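Local coordinates for protein putative transcriptional regulator (Salmonella typhimurium, PDB 1YYV) that probably binds DNA as a transcriptional regulator of the HxlR family, through a winged helix-turn-helix domain, and pairs with a second copy of itself, at residues A[30-35]-A[76-81]; A[38-43]-A[67-72]. One frame throughout, in Å; residues are numbered along the deposited sequence.

Contact 1. Residues A[30-35]-A[76-81]; sequences KHVTSR and DGFLNR
His31 and Asp76 form the polar half of this contact, Val32 and Phe78 the apolar half. The imidazole ND1 of His31 donates to OD2 of Asp76 over 2.9 Å, and the bond is nearly straight, 167° at the hydrogen. The acceptor lies in the ring plane at the imidazole edge, while ND1 reaches OD2 from the syn side, 25° out of the carboxylate plane. With ND1 engaged and the acceptor in the ring plane, the bond probably holds the imidazole in this rotation. The other carboxylate oxygen, OD1, makes a salt bridge to Arg124 of the second subunit, and the two partners would probably stabilise the negative charge of this buried group.

In the winged helix-turn-helix fold of HxlR proteins, the contact ties helix 25-33 to the turn between helix 66-76 and strand 79-84. Gly77, with positive phi, ends the helix in a Schellman motif. The tightly packed part is apolar: Val32 CG1, anti to its carbonyl carbon (chi1 -48°), comes within 3.5 Å of Phe78 CE2, and Val102 of helix 97-103 and, from the second subunit, Trp112 also pack on Phe78. On the looser side His31 is partly exposed, with Arg124 of the second subunit packed against it.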
# COMPACT_ATOMS: atom_id res chain seq x y z
N LYS A 30 -3.80 -5.04 0.54
CA LYS A 30 -3.21 -5.42 1.81
C LYS A 30 -1.91 -6.26 1.64
O LYS A 30 -0.85 -5.97 2.24
CB LYS A 30 -4.24 -6.19 2.67
CG LYS A 30 -3.68 -6.51 4.06
CD LYS A 30 -4.59 -7.36 5.00
CE LYS A 30 -5.07 -6.52 6.21
NZ LYS A 30 -5.31 -7.23 7.57
N HIS A 31 -1.98 -7.31 0.83
CA HIS A 31 -0.77 -8.13 0.64
C HIS A 31 0.42 -7.35 0.11
O HIS A 31 1.54 -7.57 0.56
CB HIS A 31 -1.04 -9.36 -0.24
CG HIS A 31 -2.12 -10.24 0.30
ND1 HIS A 31 -2.85 -11.13 -0.49
CD2 HIS A 31 -2.62 -10.37 1.56
CE1 HIS A 31 -3.72 -11.77 0.28
NE2 HIS A 31 -3.61 -11.31 1.51
N VAL A 32 0.19 -6.43 -0.83
CA VAL A 32 1.34 -5.81 -1.54
C VAL A 32 1.85 -4.58 -0.81
O VAL A 32 2.90 -4.01 -1.13
CB VAL A 32 1.08 -5.59 -3.09
CG1 VAL A 32 0.52 -6.84 -3.74
CG2 VAL A 32 0.17 -4.37 -3.38
N THR A 33 1.08 -4.13 0.18
CA THR A 33 1.50 -2.93 0.88
C THR A 33 1.66 -3.11 2.39
O THR A 33 1.93 -2.12 3.09
CB THR A 33 0.58 -1.75 0.57
OG1 THR A 33 -0.75 -2.10 0.90
CG2 THR A 33 0.69 -1.30 -0.90
N SER A 34 1.47 -4.35 2.87
CA SER A 34 1.83 -4.72 4.21
C SER A 34 3.30 -4.44 4.33
O SER A 34 4.00 -4.33 3.34
CB SER A 34 1.55 -6.20 4.53
OG SER A 34 2.48 -7.03 3.84
N ARG A 35 3.76 -4.31 5.55
CA ARG A 35 5.13 -3.91 5.78
C ARG A 35 6.15 -4.96 5.29
O ARG A 35 7.23 -4.61 4.86
CB ARG A 35 5.25 -3.56 7.26
CG ARG A 35 6.51 -3.85 7.98
CD ARG A 35 6.22 -3.42 9.36
NE ARG A 35 7.28 -3.71 10.30
CZ ARG A 35 7.23 -3.40 11.58
NH1 ARG A 35 6.15 -2.76 12.04
NH2 ARG A 35 8.25 -3.71 12.39
N ASP A 76 -1.27 -15.03 -5.05
CA ASP A 76 -1.74 -13.91 -5.87
C ASP A 76 -1.13 -13.96 -7.27
O ASP A 76 -1.69 -13.45 -8.21
CB ASP A 76 -1.43 -12.57 -5.19
CG ASP A 76 -2.41 -12.24 -4.03
OD1 ASP A 76 -3.41 -12.97 -3.86
OD2 ASP A 76 -2.17 -11.26 -3.27
N GLY A 77 0.03 -14.61 -7.42
CA GLY A 77 0.61 -14.79 -8.75
C GLY A 77 1.82 -13.90 -8.99
O GLY A 77 2.22 -13.71 -10.16
N PHE A 78 2.39 -13.37 -7.91
CA PHE A 78 3.46 -12.41 -8.02
C PHE A 78 4.85 -13.05 -7.87
O PHE A 78 5.86 -12.44 -8.23
CB PHE A 78 3.30 -11.28 -6.98
CG PHE A 78 1.97 -10.54 -7.06
CD1 PHE A 78 1.42 -10.15 -8.29
CD2 PHE A 78 1.29 -10.22 -5.90
CE1 PHE A 78 0.23 -9.47 -8.36
CE2 PHE A 78 0.09 -9.52 -5.95
CZ PHE A 78 -0.45 -9.15 -7.18
N LEU A 79 4.90 -14.26 -7.30
CA LEU A 79 6.20 -14.90 -7.06
C LEU A 79 6.28 -16.30 -7.63
O LEU A 79 5.29 -17.05 -7.64
CB LEU A 79 6.59 -14.98 -5.58
CG LEU A 79 6.35 -13.80 -4.67
CD1 LEU A 79 6.64 -14.20 -3.27
CD2 LEU A 79 7.15 -12.54 -5.09
N ASN A 80 7.47 -16.61 -8.12
CA ASN A 80 7.90 -18.00 -8.32
C ASN A 80 8.59 -18.53 -7.07
O ASN A 80 9.46 -17.87 -6.50
CB ASN A 80 8.76 -18.13 -9.57
CG ASN A 80 7.95 -17.89 -10.82
OD1 ASN A 80 8.34 -17.08 -11.67
ND2 ASN A 80 6.78 -18.56 -10.92
N ARG A 81 8.14 -19.70 -6.62
CA ARG A 81 8.82 -20.37 -5.53
C ARG A 81 9.41 -21.72 -5.94
O ARG A 81 8.69 -22.66 -6.32
CB ARG A 81 7.89 -20.52 -4.32
CG ARG A 81 8.56 -21.29 -3.18
CD ARG A 81 7.54 -21.79 -2.23
NE ARG A 81 6.65 -22.71 -2.91
CZ ARG A 81 5.74 -23.48 -2.30
NH1 ARG A 81 5.60 -23.44 -0.96
NH2 ARG A 81 4.98 -24.29 -3.03

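Contact 2. Residues A[38-43]-A[67-72]; sequences VLILVA and AQSLQA
Between residues 38-43 of helix 35-43 and 67-72 of helix 66-76 the closest CA atoms are those of Ile40 and Leu70, 7.7 Å apart, a separation that leaves the meeting to side chains. Of residues 38-43, only Ile40 touches 67-72, and it does so with both branches. Its longer branch runs beside the backbone N (chi1 -64°) and extends through chi2 of 162°, which carries the CD1 methyl over to the other helix. There CD1 lies 3.6 Å from Ser69 CB and 4.1 Å from Leu70 CG, touching two consecutive residues at once. The shorter branch, CG2 of Ile40, meets Leu70 CD2 at 4.1 Å.

Within the helix-turn-helix domain of this HxlR-type protein, the pair belongs to the small hydrophobic core between helices; in winged helix-turn-helix proteins the later helix of the motif typically carries the DNA-reading surface, a role that 66-76 may fill here. Leu70 starts off to one side of the contact, and its isobutyl end swings back to meet Ile40, the two side chains crossing at a slant. Phe51 and Leu54 of helix 51-55 and Tyr93 of strand 90-95 also touch Leu70. Ser69 meets the isoleucine through its methylene carbon, whereas its OG is hydrogen-bonded to the carbonyl O of Met65, just before helix 66-76.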
# COMPACT_ATOMS: atom_id res chain seq x y z
N VAL A 38 5.79 -5.18 0.97
CA VAL A 38 6.51 -4.12 0.27
C VAL A 38 8.01 -4.46 0.16
O VAL A 38 8.64 -4.25 -0.87
CB VAL A 38 6.41 -2.73 1.00
CG1 VAL A 38 7.30 -1.68 0.29
CG2 VAL A 38 4.97 -2.20 1.05
N LEU A 39 8.59 -4.95 1.24
CA LEU A 39 10.00 -5.19 1.34
C LEU A 39 10.36 -6.37 0.47
O LEU A 39 11.34 -6.32 -0.24
CB LEU A 39 10.40 -5.44 2.80
CG LEU A 39 10.15 -4.29 3.78
CD1 LEU A 39 10.77 -4.62 5.15
CD2 LEU A 39 10.72 -3.00 3.19
N ILE A 40 9.54 -7.43 0.53
CA ILE A 40 9.69 -8.54 -0.40
C ILE A 40 9.66 -8.09 -1.85
O ILE A 40 10.54 -8.44 -2.63
CB ILE A 40 8.62 -9.64 -0.19
CG1 ILE A 40 8.77 -10.27 1.19
CG2 ILE A 40 8.66 -10.65 -1.38
CD1 ILE A 40 7.55 -11.01 1.64
N LEU A 41 8.67 -7.29 -2.21
CA LEU A 41 8.52 -6.85 -3.59
C LEU A 41 9.62 -5.92 -4.08
O LEU A 41 9.95 -5.91 -5.27
CB LEU A 41 7.15 -6.21 -3.81
CG LEU A 41 5.97 -7.18 -3.82
CD1 LEU A 41 4.69 -6.41 -3.91
CD2 LEU A 41 6.04 -8.26 -4.96
N VAL A 42 10.19 -5.12 -3.17
CA VAL A 42 11.27 -4.21 -3.55
C VAL A 42 12.56 -5.01 -3.66
O VAL A 42 13.28 -4.87 -4.66
CB VAL A 42 11.44 -3.03 -2.55
CG1 VAL A 42 12.82 -2.34 -2.75
CG2 VAL A 42 10.30 -2.01 -2.68
N ALA A 43 12.81 -5.89 -2.69
CA ALA A 43 14.01 -6.74 -2.71
C ALA A 43 14.15 -7.65 -3.96
O ALA A 43 15.21 -7.76 -4.53
CB ALA A 43 14.12 -7.56 -1.41
N ALA A 67 7.02 -16.14 6.07
CA ALA A 67 6.39 -17.26 5.38
C ALA A 67 4.97 -16.89 4.96
O ALA A 67 4.51 -17.24 3.86
CB ALA A 67 6.41 -18.54 6.26
N GLN A 68 4.30 -16.12 5.82
CA GLN A 68 2.92 -15.79 5.58
C GLN A 68 2.73 -14.76 4.44
O GLN A 68 1.89 -14.98 3.58
CB GLN A 68 2.23 -15.40 6.88
CG GLN A 68 0.86 -14.71 6.59
CD GLN A 68 0.15 -14.25 7.83
OE1 GLN A 68 -0.07 -15.03 8.78
NE2 GLN A 68 -0.26 -12.97 7.83
N SER A 69 3.55 -13.70 4.41
CA SER A 69 3.60 -12.79 3.24
C SER A 69 4.01 -13.48 1.96
O SER A 69 3.38 -13.29 0.91
CB SER A 69 4.51 -11.56 3.44
OG SER A 69 4.52 -11.14 4.79
N LEU A 70 5.05 -14.31 2.03
CA LEU A 70 5.56 -14.96 0.83
C LEU A 70 4.48 -15.82 0.23
O LEU A 70 4.32 -15.87 -0.99
CB LEU A 70 6.82 -15.81 1.14
CG LEU A 70 8.13 -15.02 1.22
CD1 LEU A 70 9.18 -15.82 1.91
CD2 LEU A 70 8.58 -14.60 -0.20
N GLN A 71 3.75 -16.51 1.09
CA GLN A 71 2.63 -17.32 0.65
C GLN A 71 1.43 -16.54 0.02
O GLN A 71 0.90 -16.97 -1.00
CB GLN A 71 2.11 -18.18 1.80
CG GLN A 71 0.85 -18.95 1.38
CD GLN A 71 0.81 -20.32 1.97
OE1 GLN A 71 0.20 -20.53 3.03
NE2 GLN A 71 1.49 -21.27 1.30
N ALA A 72 1.01 -15.44 0.65
CA ALA A 72 -0.05 -14.59 0.09
C ALA A 72 0.37 -14.01 -1.27
O ALA A 72 -0.44 -13.95 -2.19
CB ALA A 72 -0.47 -13.48 1.08

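Contact 1 and contact 2 show how a small domain can share one core between successive elements: their centres are about 5 Å apart, and each lies about 4 Å from the centre of the chain. Along the sequence 38-43 and 67-72 fall between 30-35 and 76-81, so contact 2 is nested within the loop that contact 1 closes. Helix 25-33 leads into helix 35-43, and helix 66-76 into strand 79-84. The contacts touch where Val38 CG2 packs on Thr33 CA at 3.6 Å and Leu70 CD2 on Leu79 CD1 at 3.7 Å. Both also reach the second subunit, which joins this core to the dimer interface.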